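Long-range contacts in phosphatidylinositol-specific phospholipase C (Listeria monocytogenes, PDB 2PLC), which belongs to the phosphatidylinositol-specific phospholipase C family, bacterial enzymes built on a TIM-type barrel of parallel strands surrounded by helices: residues 5-10 against 57-62; 64-69 against 106-111; 130-135 against 169-174; 193-198 against 235-240. One frame throughout, in Å; residues are numbered along the deposited sequence.

Contact 1 (5-10 against 57-62); sequences QWMSAL and GIRYID
Arg59 and Trp6 carry this buried contact, their side chains sliding past each other in opposite directions. The CB of Arg59 is directed toward 5-10. From there Arg59 CG lies 3.5 Å from Trp6 CZ2 and 3.6 Å from Met7 SD. The bend at chi2 (-63°) sets Arg59 CD 3.8 Å from Met7 SD. Beyond NE the guanidinium has Trp6 NE1 over the centre of one face, 3.5 Å above its plane, while NH2 approaches Trp6 CD1; the two planes are 37° apart. Arg59 NH1 donates to Ile58 O at 2.8 Å, from above that carbonyl's plane, and also to Leu54 O, and NH2 forms a salt bridge with Glu99. The indole N-H is spent on Gly57: Trp6 NE1 donates to Gly57 O at 3.0 Å, bent to 142°. Gly57 closes the preceding helix with a Schellman motif. Backbone bonds to Pro22 and Ile102 set Arg59 between strands 20-24 and 101-107, so Trp6 and Met7 bring 5-10 against the N-terminal start of strand 60-65 in a TIM-type barrel.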
loop_
_atom_site.group_PDB
_atom_site.type_symbol
_atom_site.label_atom_id
_atom_site.label_comp_id
_atom_site.label_asym_id
_atom_site.label_seq_id
_atom_site.Cartn_x
_atom_site.Cartn_y
_atom_site.Cartn_z
ATOM N N GLN A 5 -14.036 -9.205 -2.551
ATOM C CA GLN A 5 -13.440 -10.014 -3.613
ATOM C C GLN A 5 -13.512 -9.325 -4.970
ATOM O O GLN A 5 -13.783 -9.972 -5.979
ATOM C CB GLN A 5 -14.144 -11.372 -3.706
ATOM C CG GLN A 5 -14.108 -12.189 -2.424
ATOM C CD GLN A 5 -14.651 -13.590 -2.602
ATOM O OE1 GLN A 5 -15.517 -13.833 -3.444
ATOM N NE2 GLN A 5 -14.138 -14.528 -1.809
ATOM N N TRP A 6 -13.234 -8.024 -5.004
ATOM C CA TRP A 6 -13.303 -7.273 -6.256
ATOM C C TRP A 6 -12.277 -7.656 -7.318
ATOM O O TRP A 6 -12.598 -7.655 -8.506
ATOM C CB TRP A 6 -13.271 -5.760 -6.002
ATOM C CG TRP A 6 -11.963 -5.200 -5.471
ATOM C CD1 TRP A 6 -11.573 -5.114 -4.160
ATOM C CD2 TRP A 6 -10.928 -4.559 -6.236
ATOM N NE1 TRP A 6 -10.371 -4.449 -4.062
ATOM C CE2 TRP A 6 -9.953 -4.097 -5.318
ATOM C CE3 TRP A 6 -10.734 -4.324 -7.605
ATOM C CZ2 TRP A 6 -8.803 -3.415 -5.727
ATOM C CZ3 TRP A 6 -9.592 -3.646 -8.011
ATOM C CH2 TRP A 6 -8.640 -3.198 -7.074
ATOM N N MET A 7 -11.061 -8.009 -6.904
ATOM C CA MET A 7 -10.013 -8.382 -7.860
ATOM C C MET A 7 -10.249 -9.727 -8.545
ATOM O O MET A 7 -9.748 -9.962 -9.643
ATOM C CB MET A 7 -8.634 -8.387 -7.193
ATOM C CG MET A 7 -8.204 -7.037 -6.648
ATOM S SD MET A 7 -6.537 -7.076 -6.020
ATOM C CE MET A 7 -5.723 -5.965 -7.121
ATOM N N SER A 8 -11.003 -10.607 -7.895
ATOM C CA SER A 8 -11.296 -11.924 -8.449
ATOM C C SER A 8 -12.120 -11.809 -9.729
ATOM O O SER A 8 -12.069 -12.688 -10.588
ATOM C CB SER A 8 -12.059 -12.769 -7.430
ATOM O OG SER A 8 -13.341 -12.229 -7.182
ATOM N N ALA A 9 -12.871 -10.717 -9.846
ATOM C CA ALA A 9 -13.718 -10.466 -11.009
ATOM C C ALA A 9 -12.973 -9.819 -12.185
ATOM O O ALA A 9 -13.584 -9.459 -13.194
ATOM C CB ALA A 9 -14.911 -9.613 -10.604
ATOM N N LEU A 10 -11.658 -9.674 -12.051
ATOM C CA LEU A 10 -10.839 -9.080 -13.101
ATOM C C LEU A 10 -10.157 -10.182 -13.900
ATOM O O LEU A 10 -9.976 -11.295 -13.405
ATOM C CB LEU A 10 -9.787 -8.139 -12.498
ATOM C CG LEU A 10 -10.249 -6.818 -11.871
ATOM C CD1 LEU A 10 -9.065 -6.118 -11.224
ATOM C CD2 LEU A 10 -10.891 -5.926 -12.922
ATOM N N GLY A 57 -11.913 -3.303 0.700
ATOM C CA GLY A 57 -11.375 -3.168 -0.641
ATOM C C GLY A 57 -9.941 -2.691 -0.752
ATOM O O GLY A 57 -9.395 -2.666 -1.850
ATOM N N ILE A 58 -9.328 -2.304 0.362
ATOM C CA ILE A 58 -7.942 -1.840 0.351
ATOM C C ILE A 58 -7.061 -2.999 -0.104
ATOM O O ILE A 58 -7.197 -4.112 0.398
ATOM C CB ILE A 58 -7.494 -1.375 1.762
ATOM C CG1 ILE A 58 -8.322 -0.171 2.224
ATOM C CG2 ILE A 58 -6.005 -1.062 1.783
ATOM C CD1 ILE A 58 -8.266 1.027 1.302
ATOM N N ARG A 59 -6.191 -2.752 -1.079
ATOM C CA ARG A 59 -5.314 -3.810 -1.577
ATOM C C ARG A 59 -3.848 -3.436 -1.506
ATOM O O ARG A 59 -2.981 -4.170 -1.975
ATOM C CB ARG A 59 -5.687 -4.212 -3.005
ATOM C CG ARG A 59 -7.009 -4.949 -3.119
ATOM C CD ARG A 59 -7.004 -6.275 -2.378
ATOM N NE ARG A 59 -8.320 -6.901 -2.431
ATOM C CZ ARG A 59 -9.281 -6.714 -1.532
ATOM N NH1 ARG A 59 -9.074 -5.920 -0.489
ATOM N NH2 ARG A 59 -10.467 -7.296 -1.693
ATOM N N TYR A 60 -3.579 -2.261 -0.958
ATOM C CA TYR A 60 -2.214 -1.804 -0.786
ATOM C C TYR A 60 -2.092 -1.403 0.668
ATOM O O TYR A 60 -2.910 -0.625 1.168
ATOM C CB TYR A 60 -1.915 -0.594 -1.676
ATOM C CG TYR A 60 -0.625 0.110 -1.307
ATOM C CD1 TYR A 60 0.592 -0.307 -1.829
ATOM C CD2 TYR A 60 -0.623 1.166 -0.395
ATOM C CE1 TYR A 60 1.785 0.302 -1.453
ATOM C CE2 TYR A 60 0.559 1.782 -0.011
ATOM C CZ TYR A 60 1.758 1.343 -0.546
ATOM O OH TYR A 60 2.930 1.949 -0.168
ATOM N N ILE A 61 -1.103 -1.957 1.359
ATOM C CA ILE A 61 -0.896 -1.612 2.761
ATOM C C ILE A 61 0.521 -1.123 2.987
ATOM O O ILE A 61 1.440 -1.472 2.251
ATOM C CB ILE A 61 -1.259 -2.768 3.718
ATOM C CG1 ILE A 61 -0.433 -4.013 3.410
ATOM C CG2 ILE A 61 -2.741 -3.080 3.605
ATOM C CD1 ILE A 61 -0.757 -5.190 4.313
ATOM N N ASP A 62 0.675 -0.280 3.997
ATOM C CA ASP A 62 1.947 0.337 4.330
ATOM C C ASP A 62 2.279 -0.047 5.776
ATOM O O ASP A 62 1.721 0.508 6.723
ATOM C CB ASP A 62 1.759 1.844 4.161
ATOM C CG ASP A 62 2.968 2.649 4.541
ATOM O OD1 ASP A 62 4.031 2.070 4.859
ATOM O OD2 ASP A 62 2.840 3.893 4.513
#

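Contact 2 (64-69 against 106-111); sequences RAKDNL and KDEQNS
Glu108 CG is anti to the backbone N (chi1 -160°) and the bend at chi2 (65°) turns CD toward Arg64, whose own CG stands beside its backbone N. Glu108 OE1 lies 3.3 Å from Arg64 CB. Glu108 OE1 is also near the guanidinium plane, at its edge, yet 4.0 Å from Arg64 NH1, beyond a salt bridge. The stronger partners are outside: Asp62 for Arg64 NE and the backbone N of Gly74 for Glu108 OE2. On the same face of the sheet, Arg64 CD meets Lys106 CD at 3.8 Å. The backbones fix this register. Ala65 N donates to Lys106 O at 3.0 Å, almost straight at 177°, and Ala65 O receives Glu108 N at 2.8 Å. Asp107 OD1 then accepts from Gln109 N, an Asx turn, and one water bridges it to Asp67 N. Two parallel bridges ending in turns mark the C-terminal ends of adjacent barrel strands, 60-65 and 101-107, the end at which TIM barrels generally hold their active sites.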
loop_
_atom_site.group_PDB
_atom_site.type_symbol
_atom_site.label_atom_id
_atom_site.label_comp_id
_atom_site.label_asym_id
_atom_site.label_seq_id
_atom_site.Cartn_x
_atom_site.Cartn_y
_atom_site.Cartn_z
ATOM N N ARG A 64 5.069 -0.448 8.832
ATOM C CA ARG A 64 6.346 0.039 9.354
ATOM C C ARG A 64 6.712 -0.793 10.583
ATOM O O ARG A 64 5.919 -0.894 11.523
ATOM C CB ARG A 64 6.223 1.506 9.766
ATOM C CG ARG A 64 5.323 2.362 8.885
ATOM C CD ARG A 64 5.978 2.728 7.576
ATOM N NE ARG A 64 5.152 3.651 6.795
ATOM C CZ ARG A 64 5.244 4.977 6.848
ATOM N NH1 ARG A 64 6.126 5.553 7.654
ATOM N NH2 ARG A 64 4.481 5.732 6.069
ATOM N N ALA A 65 7.922 -1.353 10.592
ATOM C CA ALA A 65 8.371 -2.187 11.706
ATOM C C ALA A 65 9.824 -1.956 12.112
ATOM O O ALA A 65 10.584 -1.309 11.394
ATOM C CB ALA A 65 8.165 -3.663 11.357
ATOM N N LYS A 66 10.191 -2.478 13.283
ATOM C CA LYS A 66 11.556 -2.385 13.804
ATOM C C LYS A 66 12.106 -3.803 13.983
ATOM O O LYS A 66 11.333 -4.762 13.972
ATOM C CB LYS A 66 11.587 -1.609 15.118
ATOM C CG LYS A 66 11.357 -0.123 14.924
ATOM C CD LYS A 66 11.626 0.663 16.193
ATOM C CE LYS A 66 11.446 2.149 15.952
ATOM N NZ LYS A 66 11.553 2.923 17.214
ATOM N N ASP A 67 13.423 -3.944 14.149
ATOM C CA ASP A 67 14.034 -5.273 14.278
ATOM C C ASP A 67 13.556 -6.174 15.423
ATOM O O ASP A 67 13.916 -7.351 15.483
ATOM C CB ASP A 67 15.575 -5.220 14.189
ATOM C CG ASP A 67 16.223 -4.412 15.304
ATOM O OD1 ASP A 67 15.531 -3.998 16.260
ATOM O OD2 ASP A 67 17.451 -4.194 15.219
ATOM N N ASN A 68 12.740 -5.627 16.322
ATOM C CA ASN A 68 12.170 -6.413 17.417
ATOM C C ASN A 68 10.902 -7.068 16.866
ATOM O O ASN A 68 10.186 -7.763 17.582
ATOM C CB ASN A 68 11.836 -5.524 18.627
ATOM C CG ASN A 68 10.872 -4.392 18.290
ATOM O OD1 ASN A 68 10.724 -4.000 17.133
ATOM N ND2 ASN A 68 10.220 -3.851 19.312
ATOM N N LEU A 69 10.640 -6.805 15.582
ATOM C CA LEU A 69 9.493 -7.323 14.836
ATOM C C LEU A 69 8.133 -6.773 15.250
ATOM O O LEU A 69 7.110 -7.422 15.053
ATOM C CB LEU A 69 9.478 -8.855 14.847
ATOM C CG LEU A 69 10.666 -9.519 14.152
ATOM C CD1 LEU A 69 10.497 -11.028 14.180
ATOM C CD2 LEU A 69 10.772 -9.018 12.726
ATOM N N LYS A 106 8.537 -1.264 5.603
ATOM C CA LYS A 106 9.593 -0.309 5.890
ATOM C C LYS A 106 10.312 -0.524 7.219
ATOM O O LYS A 106 9.697 -0.858 8.232
ATOM C CB LYS A 106 9.011 1.100 5.851
ATOM C CG LYS A 106 10.038 2.194 5.946
ATOM C CD LYS A 106 9.381 3.558 6.029
ATOM C CE LYS A 106 10.421 4.661 5.907
ATOM N NZ LYS A 106 11.532 4.471 6.884
ATOM N N ASP A 107 11.632 -0.351 7.182
ATOM C CA ASP A 107 12.496 -0.461 8.353
ATOM C C ASP A 107 12.361 0.911 9.013
ATOM O O ASP A 107 12.926 1.899 8.539
ATOM C CB ASP A 107 13.943 -0.703 7.893
ATOM C CG ASP A 107 14.927 -0.884 9.050
ATOM O OD1 ASP A 107 14.534 -0.747 10.232
ATOM O OD2 ASP A 107 16.114 -1.167 8.759
ATOM N N GLU A 108 11.581 0.972 10.087
ATOM C CA GLU A 108 11.320 2.222 10.799
ATOM C C GLU A 108 12.542 2.862 11.468
ATOM O O GLU A 108 12.456 3.967 12.006
ATOM C CB GLU A 108 10.196 2.002 11.823
ATOM C CG GLU A 108 9.478 3.266 12.296
ATOM C CD GLU A 108 8.699 3.990 11.199
ATOM O OE1 GLU A 108 8.750 3.575 10.020
ATOM O OE2 GLU A 108 8.029 4.993 11.525
ATOM N N GLN A 109 13.687 2.194 11.391
ATOM C CA GLN A 109 14.904 2.713 11.997
ATOM C C GLN A 109 16.101 2.456 11.078
ATOM O O GLN A 109 17.100 1.863 11.492
ATOM C CB GLN A 109 15.106 2.042 13.355
ATOM C CG GLN A 109 16.028 2.778 14.297
ATOM C CD GLN A 109 16.026 2.164 15.682
ATOM O OE1 GLN A 109 16.212 0.954 15.837
ATOM N NE2 GLN A 109 15.796 2.993 16.698
ATOM N N ASN A 110 15.988 2.920 9.833
ATOM C CA ASN A 110 17.030 2.746 8.815
ATOM C C ASN A 110 18.436 3.123 9.266
ATOM O O ASN A 110 18.780 4.304 9.350
ATOM C CB ASN A 110 16.677 3.520 7.540
ATOM C CG ASN A 110 15.685 2.782 6.662
ATOM O OD1 ASN A 110 15.833 1.586 6.411
ATOM N ND2 ASN A 110 14.672 3.496 6.183
ATOM N N SER A 111 19.244 2.104 9.542
ATOM C CA SER A 111 20.623 2.290 9.984
ATOM C C SER A 111 21.323 0.944 10.177
ATOM O O SER A 111 22.519 0.894 10.468
ATOM C CB SER A 111 20.670 3.101 11.289
ATOM O OG SER A 111 19.864 2.517 12.298
HETATM O O HOH W 1 15.131 -1.604 13.220
#

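Contact 3 (130-135 against 169-174); sequences FYTTPR and RKFGMQ
Thr133 and Lys170 face each other as the hydrogen-bonded pair of a short antiparallel pairing, and they supply two of the three backbone hydrogen bonds across it. Lys170 N donates to Thr133 O at 2.7 Å, nearly straight at 173°. In return Thr133 N reaches Lys170 O at 3.1 Å, and the same oxygen also receives a weak bond from Thr132 OG1, so two donors share one acceptor. Gly172 N donates to Tyr131 O with a more bent geometry, 137°. Pro134 has no N-H to give, and sits opposite Arg169 in a non-hydrogen-bonded pair, where none is asked for. Arg169, bent at chi2 and chi3, folds back over the other strand: its guanidinium has Thr133 C over one face, 3.6 Å above the plane, and Thr132 CG2 at the edge. Thr133 OG1 lies 3.4 Å from Lys170 CE, alongside, while Lys170 NZ finds its acceptor in Asp137 O. Thr132 OG1 stands above one face of the Phe171 ring, toward the rim. The Phe130 and Phe171 side chains cross at about a right angle, Phe130 CG at the edge of the Phe171 ring and Phe130 CB 3.7 Å from Phe171 CD2. Both phenylalanines rest on Ile123 of helix 114-125, joining the pairing to it; Phe130 also touches strand 152-157 and Phe171 strand 164-166. Strand 169-174, besides 132-134, neighbours both of those strands.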
loop_
_atom_site.group_PDB
_atom_site.type_symbol
_atom_site.label_atom_id
_atom_site.label_comp_id
_atom_site.label_asym_id
_atom_site.label_seq_id
_atom_site.Cartn_x
_atom_site.Cartn_y
_atom_site.Cartn_z
ATOM N N PHE A 130 3.713 -15.435 -0.807
ATOM C CA PHE A 130 4.513 -14.362 -1.385
ATOM C C PHE A 130 4.862 -14.584 -2.851
ATOM O O PHE A 130 5.248 -15.689 -3.243
ATOM C CB PHE A 130 5.806 -14.166 -0.581
ATOM C CG PHE A 130 5.625 -13.345 0.658
ATOM C CD1 PHE A 130 5.191 -13.932 1.840
ATOM C CD2 PHE A 130 5.848 -11.972 0.631
ATOM C CE1 PHE A 130 4.974 -13.166 2.981
ATOM C CE2 PHE A 130 5.635 -11.197 1.764
ATOM C CZ PHE A 130 5.195 -11.796 2.943
ATOM N N TYR A 131 4.681 -13.547 -3.667
ATOM C CA TYR A 131 5.037 -13.625 -5.077
ATOM C C TYR A 131 6.555 -13.629 -5.083
ATOM O O TYR A 131 7.191 -12.693 -4.590
ATOM C CB TYR A 131 4.531 -12.416 -5.857
ATOM C CG TYR A 131 5.151 -12.283 -7.237
ATOM C CD1 TYR A 131 4.768 -13.119 -8.284
ATOM C CD2 TYR A 131 6.111 -11.306 -7.495
ATOM C CE1 TYR A 131 5.327 -12.980 -9.554
ATOM C CE2 TYR A 131 6.671 -11.159 -8.751
ATOM C CZ TYR A 131 6.276 -11.995 -9.777
ATOM O OH TYR A 131 6.825 -11.826 -11.028
ATOM N N THR A 132 7.133 -14.658 -5.680
ATOM C CA THR A 132 8.572 -14.771 -5.696
ATOM C C THR A 132 9.129 -15.183 -7.056
ATOM O O THR A 132 8.460 -15.859 -7.834
ATOM C CB THR A 132 9.010 -15.752 -4.593
ATOM O OG1 THR A 132 10.423 -15.663 -4.409
ATOM C CG2 THR A 132 8.608 -17.185 -4.944
ATOM N N THR A 133 10.339 -14.715 -7.352
ATOM C CA THR A 133 11.029 -15.021 -8.606
ATOM C C THR A 133 12.468 -15.431 -8.285
ATOM O O THR A 133 12.941 -15.212 -7.170
ATOM C CB THR A 133 11.068 -13.792 -9.552
ATOM O OG1 THR A 133 11.791 -12.722 -8.927
ATOM C CG2 THR A 133 9.661 -13.331 -9.907
ATOM N N PRO A 134 13.180 -16.047 -9.250
ATOM C CA PRO A 134 14.569 -16.478 -9.038
ATOM C C PRO A 134 15.501 -15.314 -8.710
ATOM O O PRO A 134 15.293 -14.196 -9.179
ATOM C CB PRO A 134 14.937 -17.105 -10.382
ATOM C CG PRO A 134 13.628 -17.640 -10.873
ATOM C CD PRO A 134 12.693 -16.501 -10.567
ATOM N N ARG A 135 16.520 -15.582 -7.897
ATOM C CA ARG A 135 17.487 -14.557 -7.511
ATOM C C ARG A 135 18.279 -14.059 -8.720
ATOM O O ARG A 135 18.660 -12.888 -8.785
ATOM C CB ARG A 135 18.430 -15.090 -6.426
ATOM C CG ARG A 135 19.687 -14.252 -6.214
ATOM C CD ARG A 135 20.339 -14.525 -4.865
ATOM N NE ARG A 135 20.461 -15.951 -4.569
ATOM C CZ ARG A 135 21.383 -16.757 -5.089
ATOM N NH1 ARG A 135 22.282 -16.286 -5.946
ATOM N NH2 ARG A 135 21.411 -18.037 -4.743
ATOM N N ARG A 169 15.420 -17.467 -3.868
ATOM C CA ARG A 169 14.210 -16.757 -4.256
ATOM C C ARG A 169 14.235 -15.290 -3.837
ATOM O O ARG A 169 14.687 -14.948 -2.740
ATOM C CB ARG A 169 12.973 -17.445 -3.665
ATOM C CG ARG A 169 12.818 -18.903 -4.062
ATOM C CD ARG A 169 12.719 -19.077 -5.573
ATOM N NE ARG A 169 11.414 -18.688 -6.107
ATOM C CZ ARG A 169 11.088 -18.731 -7.398
ATOM N NH1 ARG A 169 11.970 -19.141 -8.300
ATOM N NH2 ARG A 169 9.870 -18.380 -7.787
ATOM N N LYS A 170 13.773 -14.433 -4.745
ATOM C CA LYS A 170 13.694 -12.995 -4.517
ATOM C C LYS A 170 12.230 -12.686 -4.221
ATOM O O LYS A 170 11.369 -12.825 -5.092
ATOM C CB LYS A 170 14.158 -12.232 -5.761
ATOM C CG LYS A 170 14.251 -10.725 -5.571
ATOM C CD LYS A 170 14.806 -10.028 -6.810
ATOM C CE LYS A 170 13.855 -10.131 -7.992
ATOM N NZ LYS A 170 14.319 -9.308 -9.147
ATOM N N PHE A 171 11.958 -12.311 -2.974
ATOM C CA PHE A 171 10.605 -12.002 -2.521
ATOM C C PHE A 171 10.132 -10.611 -2.918
ATOM O O PHE A 171 10.473 -9.615 -2.280
ATOM C CB PHE A 171 10.499 -12.200 -1.006
ATOM C CG PHE A 171 10.524 -13.643 -0.588
ATOM C CD1 PHE A 171 11.649 -14.432 -0.820
ATOM C CD2 PHE A 171 9.410 -14.224 0.006
ATOM C CE1 PHE A 171 11.660 -15.779 -0.468
ATOM C CE2 PHE A 171 9.409 -15.570 0.363
ATOM C CZ PHE A 171 10.535 -16.350 0.124
ATOM N N GLY A 172 9.321 -10.561 -3.969
ATOM C CA GLY A 172 8.816 -9.292 -4.451
ATOM C C GLY A 172 9.903 -8.431 -5.061
ATOM O O GLY A 172 10.765 -8.923 -5.792
ATOM N N MET A 173 9.873 -7.141 -4.736
ATOM C CA MET A 173 10.845 -6.184 -5.254
ATOM C C MET A 173 11.161 -5.064 -4.264
ATOM O O MET A 173 10.577 -4.978 -3.184
ATOM C CB MET A 173 10.348 -5.600 -6.588
ATOM C CG MET A 173 8.856 -5.273 -6.608
ATOM S SD MET A 173 8.184 -4.840 -8.230
ATOM C CE MET A 173 8.069 -6.445 -9.012
ATOM N N GLN A 174 12.099 -4.211 -4.651
ATOM C CA GLN A 174 12.533 -3.089 -3.834
ATOM C C GLN A 174 11.612 -1.875 -3.981
ATOM O O GLN A 174 11.195 -1.525 -5.087
ATOM C CB GLN A 174 13.952 -2.697 -4.238
ATOM C CG GLN A 174 14.528 -1.540 -3.455
ATOM C CD GLN A 174 15.478 -0.701 -4.282
ATOM O OE1 GLN A 174 15.980 -1.143 -5.324
ATOM N NE2 GLN A 174 15.718 0.528 -3.836
#

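Contact 4 (193-198 against 235-240); sequences TKFKEI and NKVEQF
Helix segments 193-198 and 235-240 run in roughly the same direction, their axes 11.0 Å apart at closest approach and inclined by 32°, with Phe195 and Val237 nearest at CA. Side chains must bridge that spacing, and Phe195 does most of it. Its CG is anti to the backbone N (chi1 -173°), which directs CG toward helix 235-240; the ring beyond it meets Lys236. Phe195 CE1 lies 3.6 Å from Lys236 CB, so the ring rim meets the root of the lysine. The lysine chain, bent at chi3 and chi4, then curls over one ring face: Lys236 CE is 3.8 Å from the Phe195 centroid, a CH-pi contact. Lys236 NZ follows at 4.4 Å from the Phe195 centroid, 22° off the normal, a cation-pi interaction. Deeper in the interface are Ile198 and Val237. Ile198 CG2 meets Val237 CG2 at 3.9 Å, the two side chains crossing at about a right angle, and both residues touch Ile217. Separately, Phe195 CZ comes within 4.5 Å of Phe240 CB, while Phe240 also reaches Val199 and Ala202. Each helix follows a strand of one parallel sheet, 180-183 and 212-216 respectively, so this is the packing of consecutive outer helices in a beta/alpha barrel.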
loop_
_atom_site.group_PDB
_atom_site.type_symbol
_atom_site.label_atom_id
_atom_site.label_comp_id
_atom_site.label_asym_id
_atom_site.label_seq_id
_atom_site.Cartn_x
_atom_site.Cartn_y
_atom_site.Cartn_z
ATOM N N THR A 193 -1.728 22.803 -3.915
ATOM C CA THR A 193 -0.537 22.211 -4.515
ATOM C C THR A 193 -0.574 20.686 -4.450
ATOM O O THR A 193 -0.300 20.015 -5.442
ATOM C CB THR A 193 0.746 22.722 -3.828
ATOM O OG1 THR A 193 0.846 24.140 -4.015
ATOM C CG2 THR A 193 1.983 22.050 -4.411
ATOM N N LYS A 194 -0.919 20.149 -3.284
ATOM C CA LYS A 194 -0.989 18.704 -3.093
ATOM C C LYS A 194 -1.995 18.072 -4.057
ATOM O O LYS A 194 -1.752 16.991 -4.604
ATOM C CB LYS A 194 -1.366 18.380 -1.646
ATOM C CG LYS A 194 -1.430 16.893 -1.316
ATOM C CD LYS A 194 -0.067 16.205 -1.411
ATOM C CE LYS A 194 -0.179 14.733 -0.994
ATOM N NZ LYS A 194 1.121 13.999 -1.026
ATOM N N PHE A 195 -3.114 18.758 -4.282
ATOM C CA PHE A 195 -4.131 18.240 -5.185
ATOM C C PHE A 195 -3.585 18.195 -6.618
ATOM O O PHE A 195 -3.809 17.221 -7.342
ATOM C CB PHE A 195 -5.404 19.088 -5.115
ATOM C CG PHE A 195 -6.549 18.510 -5.890
ATOM C CD1 PHE A 195 -6.987 17.216 -5.639
ATOM C CD2 PHE A 195 -7.169 19.243 -6.895
ATOM C CE1 PHE A 195 -8.028 16.657 -6.381
ATOM C CE2 PHE A 195 -8.213 18.687 -7.643
ATOM C CZ PHE A 195 -8.640 17.390 -7.383
ATOM N N LYS A 196 -2.855 19.238 -7.011
ATOM C CA LYS A 196 -2.268 19.304 -8.345
ATOM C C LYS A 196 -1.336 18.119 -8.577
ATOM O O LYS A 196 -1.432 17.442 -9.603
ATOM C CB LYS A 196 -1.525 20.632 -8.541
ATOM C CG LYS A 196 -2.387 21.731 -9.173
ATOM C CD LYS A 196 -1.784 23.132 -9.029
ATOM C CE LYS A 196 -0.367 23.235 -9.600
ATOM N NZ LYS A 196 -0.299 23.090 -11.089
ATOM N N GLU A 197 -0.480 17.839 -7.593
ATOM C CA GLU A 197 0.466 16.729 -7.674
ATOM C C GLU A 197 -0.242 15.385 -7.753
ATOM O O GLU A 197 0.233 14.460 -8.414
ATOM C CB GLU A 197 1.406 16.748 -6.472
ATOM C CG GLU A 197 2.262 17.994 -6.407
ATOM C CD GLU A 197 3.068 18.075 -5.135
ATOM O OE1 GLU A 197 2.519 17.762 -4.058
ATOM O OE2 GLU A 197 4.253 18.460 -5.207
ATOM N N ILE A 198 -1.372 15.271 -7.063
ATOM C CA ILE A 198 -2.141 14.031 -7.091
ATOM C C ILE A 198 -2.734 13.857 -8.490
ATOM O O ILE A 198 -2.522 12.831 -9.128
ATOM C CB ILE A 198 -3.259 14.025 -6.009
ATOM C CG1 ILE A 198 -2.632 13.971 -4.613
ATOM C CG2 ILE A 198 -4.182 12.822 -6.200
ATOM C CD1 ILE A 198 -3.621 14.187 -3.481
ATOM N N ASN A 235 -12.331 13.702 -0.816
ATOM C CA ASN A 235 -13.523 14.012 -1.600
ATOM C C ASN A 235 -13.175 14.603 -2.964
ATOM O O ASN A 235 -13.794 14.265 -3.976
ATOM C CB ASN A 235 -14.422 14.975 -0.832
ATOM C CG ASN A 235 -15.736 14.347 -0.452
ATOM O OD1 ASN A 235 -16.773 14.657 -1.041
ATOM N ND2 ASN A 235 -15.702 13.433 0.517
ATOM N N LYS A 236 -12.184 15.492 -2.981
ATOM C CA LYS A 236 -11.750 16.125 -4.215
ATOM C C LYS A 236 -11.217 15.060 -5.158
ATOM O O LYS A 236 -11.532 15.063 -6.347
ATOM C CB LYS A 236 -10.681 17.176 -3.933
ATOM C CG LYS A 236 -11.213 18.385 -3.197
ATOM C CD LYS A 236 -10.100 19.345 -2.782
ATOM C CE LYS A 236 -9.435 19.993 -3.977
ATOM N NZ LYS A 236 -10.424 20.728 -4.810
ATOM N N VAL A 237 -10.430 14.135 -4.609
ATOM C CA VAL A 237 -9.857 13.048 -5.397
ATOM C C VAL A 237 -10.954 12.090 -5.868
ATOM O O VAL A 237 -10.902 11.574 -6.980
ATOM C CB VAL A 237 -8.785 12.280 -4.589
ATOM C CG1 VAL A 237 -8.310 11.053 -5.361
ATOM C CG2 VAL A 237 -7.607 13.198 -4.292
ATOM N N GLU A 238 -11.958 11.877 -5.028
ATOM C CA GLU A 238 -13.065 10.994 -5.371
ATOM C C GLU A 238 -13.847 11.507 -6.585
ATOM O O GLU A 238 -14.211 10.728 -7.468
ATOM C CB GLU A 238 -13.999 10.840 -4.180
ATOM C CG GLU A 238 -15.087 9.807 -4.384
ATOM C CD GLU A 238 -16.021 9.695 -3.194
ATOM O OE1 GLU A 238 -15.683 10.195 -2.094
ATOM O OE2 GLU A 238 -17.103 9.101 -3.363
ATOM N N GLN A 239 -14.096 12.815 -6.622
ATOM C CA GLN A 239 -14.823 13.439 -7.728
ATOM C C GLN A 239 -14.010 13.415 -9.012
ATOM O O GLN A 239 -14.561 13.296 -10.106
ATOM C CB GLN A 239 -15.169 14.879 -7.390
ATOM C CG GLN A 239 -16.290 15.018 -6.396
ATOM C CD GLN A 239 -16.452 16.444 -5.927
ATOM O OE1 GLN A 239 -16.251 17.389 -6.693
ATOM N NE2 GLN A 239 -16.799 16.611 -4.653
ATOM N N PHE A 240 -12.697 13.552 -8.866
ATOM C CA PHE A 240 -11.785 13.536 -9.995
ATOM C C PHE A 240 -11.796 12.156 -10.653
ATOM O O PHE A 240 -11.823 12.052 -11.879
ATOM C CB PHE A 240 -10.379 13.885 -9.523
ATOM C CG PHE A 240 -9.342 13.784 -10.593
ATOM C CD1 PHE A 240 -9.326 14.687 -11.649
ATOM C CD2 PHE A 240 -8.370 12.789 -10.543
ATOM C CE1 PHE A 240 -8.354 14.605 -12.637
ATOM C CE2 PHE A 240 -7.393 12.697 -11.530
ATOM C CZ PHE A 240 -7.384 13.608 -12.580
#

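Contacts 1 and 2 share strand 60-65 but lie on opposite sides of the chain's centre, their centres about 26 Å apart, contact 1 at the strand's start and contact 2 at its end. Contact 1 is the buried one; contacts 2, 3 and 4 are all only partly buried. Contact 3 reaches the same sheet through strand 169-174, and contact 4 lies among the outer helices, with its nearest atoms about 19 Å from those of contact 3. The chemistry varies accordingly. Contacts 2 and 3 rest on backbone hydrogen bonds, parallel in one and antiparallel in the other; contact 1 depends on an indole donor and an enclosed guanidinium, whereas contact 4 relies on apolar, CH-pi and cation-pi contacts.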